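Local coordinates for catechol 2,3-dioxygenase (Pseudomonas sp., PDB 3HPV), which probably catalyses the iron(II)-dependent extradiol cleavage of catechol by molecular oxygen, giving 2-hydroxy-6-oxohexa-2,4-dienoate, at residues Leu17-Gly22 against Tyr56-Ala61. Numbering follows the deposited sequence.
Sequences LNLEEG and YIIREA
N18 OD1 caps the first turn of helix 19-30, accepting from E21 N at 3.1 Å with an N-H...O angle of 177°, nearly linear, and the donor lies in the carbonyl plane of the amide. The fold is that of the vicinal oxygen chelate family: strand 9-16 leads into the capped helix, strands 33-37, 43-46 and 56-60 follow, and strand 56-60 lies parallel beside strand 9-16 in the mixed sheet, with 43-46 on its other side. No hydrogen bond joins the two segments, so the junction rests on packing, with a CA-H...O contact at its end. L19 and E60 bury the most surface here. With CG of L19 anti to the backbone N (chi1 -169°), CD2 meets I58 CG2 at 3.9 Å, the two side chains crossing at a slant. V43 of the adjoining strand 43-46 touches both residues. Nearer its backbone, L19 meets E60, whose aliphatic stem packs against the helix start, E60 CG lying 3.6 Å from L19 N. E60 OE2 also stands 3.6 Å from L19 N, too far for a hydrogen bond, and 3.7 Å from L19 CB. A carboxylate at this place would be expected to interact favourably with the positive end of the helix dipole. Beyond the strand end, the chain before the cap meets A61, while L17 N is held by a hydrogen bond to S262 OG. L17 CD1 reaches to 3.6 Å from A61 O, and the same oxygen receives a CA-H...O contact from L17 CA, 3.5 Å long and 172° at the hydrogen.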
ATOM      1  N   LEU A  17      -0.276  -6.432 -35.103  1.00 34.22           N
ATOM      2  CA  LEU A  17       0.258  -7.276 -36.166  1.00 35.84           C
ATOM      3  C   LEU A  17      -0.472  -8.616 -36.256  1.00 36.67           C
ATOM      4  O   LEU A  17      -0.420  -9.284 -37.283  1.00 38.79           O
ATOM      5  CB  LEU A  17       1.755  -7.500 -35.942  1.00 33.23           C
ATOM      6  CG  LEU A  17       2.777  -6.532 -36.556  1.00 32.97           C
ATOM      7  CD1 LEU A  17       2.147  -5.187 -36.895  1.00 34.17           C
ATOM      8  CD2 LEU A  17       3.946  -6.377 -35.580  1.00 30.22           C
ATOM      9  N   ASN A  18      -1.154  -9.007 -35.186  1.00 38.17           N
ATOM     10  CA  ASN A  18      -1.892 -10.262 -35.187  1.00 40.33           C
ATOM     11  C   ASN A  18      -3.086 -10.185 -34.258  1.00 41.95           C
ATOM     12  O   ASN A  18      -2.940 -10.232 -33.034  1.00 45.37           O
ATOM     13  CB  ASN A  18      -0.998 -11.427 -34.773  1.00 39.24           C
ATOM     14  CG  ASN A  18      -1.707 -12.757 -34.894  1.00 39.98           C
ATOM     15  OD1 ASN A  18      -2.496 -13.143 -34.030  1.00 37.74           O
ATOM     16  ND2 ASN A  18      -1.451 -13.455 -35.988  1.00 41.41           N
ATOM     17  N   LEU A  19      -4.266 -10.090 -34.864  1.00 42.67           N
ATOM     18  CA  LEU A  19      -5.535  -9.963 -34.158  1.00 42.85           C
ATOM     19  C   LEU A  19      -5.851 -10.994 -33.067  1.00 44.31           C
ATOM     20  O   LEU A  19      -6.391 -10.640 -32.018  1.00 43.98           O
ATOM     21  CB  LEU A  19      -6.668  -9.914 -35.192  1.00 41.42           C
ATOM     22  CG  LEU A  19      -8.105  -9.530 -34.805  1.00 41.39           C
ATOM     23  CD1 LEU A  19      -8.805 -10.720 -34.182  1.00 41.74           C
ATOM     24  CD2 LEU A  19      -8.102  -8.322 -33.861  1.00 40.46           C
ATOM     25  N   GLU A  20      -5.517 -12.258 -33.291  1.00 44.72           N
ATOM     26  CA  GLU A  20      -5.821 -13.275 -32.290  1.00 45.93           C
ATOM     27  C   GLU A  20      -4.987 -13.145 -31.008  1.00 44.63           C
ATOM     28  O   GLU A  20      -5.525 -13.129 -29.897  1.00 43.28           O
ATOM     29  CB  GLU A  20      -5.651 -14.676 -32.890  1.00 50.33           C
ATOM     30  CG  GLU A  20      -6.666 -15.682 -32.357  1.00 52.45           C
ATOM     31  CD  GLU A  20      -8.094 -15.186 -32.525  1.00 55.55           C
ATOM     32  OE1 GLU A  20      -8.482 -14.874 -33.675  1.00 54.80           O
ATOM     33  OE2 GLU A  20      -8.829 -15.104 -31.510  1.00 56.66           O
ATOM     34  N   GLU A  21      -3.672 -13.071 -31.153  1.00 42.57           N
ATOM     35  CA  GLU A  21      -2.825 -12.924 -29.987  1.00 41.49           C
ATOM     36  C   GLU A  21      -3.096 -11.541 -29.391  1.00 40.72           C
ATOM     37  O   GLU A  21      -2.781 -11.279 -28.233  1.00 41.91           O
ATOM     38  CB  GLU A  21      -1.356 -13.054 -30.378  1.00 40.58           C
ATOM     39  CG  GLU A  21      -0.829 -11.873 -31.145  1.00 45.36           C
ATOM     40  CD  GLU A  21       0.611 -12.065 -31.598  1.00 49.14           C
ATOM     41  OE1 GLU A  21       1.215 -11.076 -32.084  1.00 47.71           O
ATOM     42  OE2 GLU A  21       1.133 -13.201 -31.475  1.00 48.33           O
ATOM     43  N   GLY A  22      -3.698 -10.663 -30.190  1.00 38.81           N
ATOM     44  CA  GLY A  22      -4.004  -9.326 -29.720  1.00 35.75           C
ATOM     45  C   GLY A  22      -5.155  -9.305 -28.737  1.00 34.26           C
ATOM     46  O   GLY A  22      -5.167  -8.526 -27.780  1.00 34.47           O
ATOM     47  N   TYR A  56     -10.665   1.232 -25.889  1.00 19.40           N
ATOM     48  CA  TYR A  56      -9.507   0.709 -26.629  1.00 19.99           C
ATOM     49  C   TYR A  56      -9.942  -0.267 -27.721  1.00 23.62           C
ATOM     50  O   TYR A  56     -10.498  -1.328 -27.425  1.00 23.66           O
ATOM     51  CB  TYR A  56      -8.557   0.005 -25.664  1.00 14.44           C
ATOM     52  CG  TYR A  56      -7.109  -0.101 -26.116  1.00 14.58           C
ATOM     53  CD1 TYR A  56      -6.244   0.987 -26.044  1.00 16.67           C
ATOM     54  CD2 TYR A  56      -6.589  -1.315 -26.538  1.00 14.54           C
ATOM     55  CE1 TYR A  56      -4.888   0.850 -26.377  1.00 18.30           C
ATOM     56  CE2 TYR A  56      -5.247  -1.463 -26.866  1.00 16.49           C
ATOM     57  CZ  TYR A  56      -4.408  -0.390 -26.781  1.00 15.52           C
ATOM     58  OH  TYR A  56      -3.082  -0.576 -27.072  1.00 19.51           O
ATOM     59  N   ILE A  57      -9.687   0.100 -28.981  1.00 26.88           N
ATOM     60  CA  ILE A  57     -10.051  -0.737 -30.123  1.00 26.71           C
ATOM     61  C   ILE A  57      -8.803  -1.174 -30.869  1.00 26.78           C
ATOM     62  O   ILE A  57      -7.930  -0.359 -31.178  1.00 27.56           O
ATOM     63  CB  ILE A  57     -10.990   0.002 -31.091  1.00 27.69           C
ATOM     64  CG1 ILE A  57     -12.245   0.454 -30.350  1.00 30.95           C
ATOM     65  CG2 ILE A  57     -11.417  -0.905 -32.209  1.00 29.59           C
ATOM     66  CD1 ILE A  57     -12.156   1.858 -29.817  1.00 30.25           C
ATOM     67  N   ILE A  58      -8.751  -2.472 -31.159  1.00 27.01           N
ATOM     68  CA  ILE A  58      -7.635  -3.138 -31.827  1.00 29.62           C
ATOM     69  C   ILE A  58      -7.939  -3.535 -33.273  1.00 33.01           C
ATOM     70  O   ILE A  58      -8.945  -4.188 -33.540  1.00 34.33           O
ATOM     71  CB  ILE A  58      -7.244  -4.425 -31.027  1.00 29.75           C
ATOM     72  CG1 ILE A  58      -6.371  -4.053 -29.834  1.00 28.61           C
ATOM     73  CG2 ILE A  58      -6.513  -5.407 -31.895  1.00 35.90           C
ATOM     74  CD1 ILE A  58      -7.127  -3.456 -28.708  1.00 28.86           C
ATOM     75  N   ARG A  59      -7.057  -3.167 -34.200  1.00 33.57           N
ATOM     76  CA  ARG A  59      -7.253  -3.496 -35.615  1.00 34.93           C
ATOM     77  C   ARG A  59      -6.037  -4.178 -36.225  1.00 35.08           C
ATOM     78  O   ARG A  59      -4.926  -3.655 -36.125  1.00 35.28           O
ATOM     79  CB  ARG A  59      -7.534  -2.231 -36.432  1.00 33.12           C
ATOM     80  CG  ARG A  59      -7.720  -2.507 -37.916  1.00 30.77           C
ATOM     81  CD  ARG A  59      -8.102  -1.247 -38.654  1.00 27.50           C
ATOM     82  NE  ARG A  59      -6.995  -0.305 -38.710  1.00 25.83           N
ATOM     83  CZ  ARG A  59      -6.051  -0.315 -39.644  1.00 26.84           C
ATOM     84  NH1 ARG A  59      -6.078  -1.223 -40.611  1.00 32.23           N
ATOM     85  NH2 ARG A  59      -5.082   0.585 -39.616  1.00 15.57           N
ATOM     86  N   GLU A  60      -6.241  -5.322 -36.876  1.00 34.19           N
ATOM     87  CA  GLU A  60      -5.125  -6.024 -37.496  1.00 37.16           C
ATOM     88  C   GLU A  60      -4.499  -5.218 -38.638  1.00 36.81           C
ATOM     89  O   GLU A  60      -5.189  -4.551 -39.405  1.00 37.68           O
ATOM     90  CB  GLU A  60      -5.556  -7.389 -38.034  1.00 36.78           C
ATOM     91  CG  GLU A  60      -4.390  -8.381 -38.057  1.00 38.94           C
ATOM     92  CD  GLU A  60      -4.630  -9.603 -38.931  1.00 38.33           C
ATOM     93  OE1 GLU A  60      -4.552  -9.455 -40.167  1.00 36.84           O
ATOM     94  OE2 GLU A  60      -4.887 -10.703 -38.381  1.00 39.37           O
ATOM     95  N   ALA A  61      -3.183  -5.280 -38.751  1.00 38.93           N
ATOM     96  CA  ALA A  61      -2.516  -4.546 -39.812  1.00 40.50           C
ATOM     97  C   ALA A  61      -1.052  -4.946 -40.011  1.00 41.92           C
ATOM     98  O   ALA A  61      -0.508  -5.795 -39.298  1.00 40.40           O
ATOM     99  CB  ALA A  61      -2.634  -3.042 -39.555  1.00 37.33           C
TER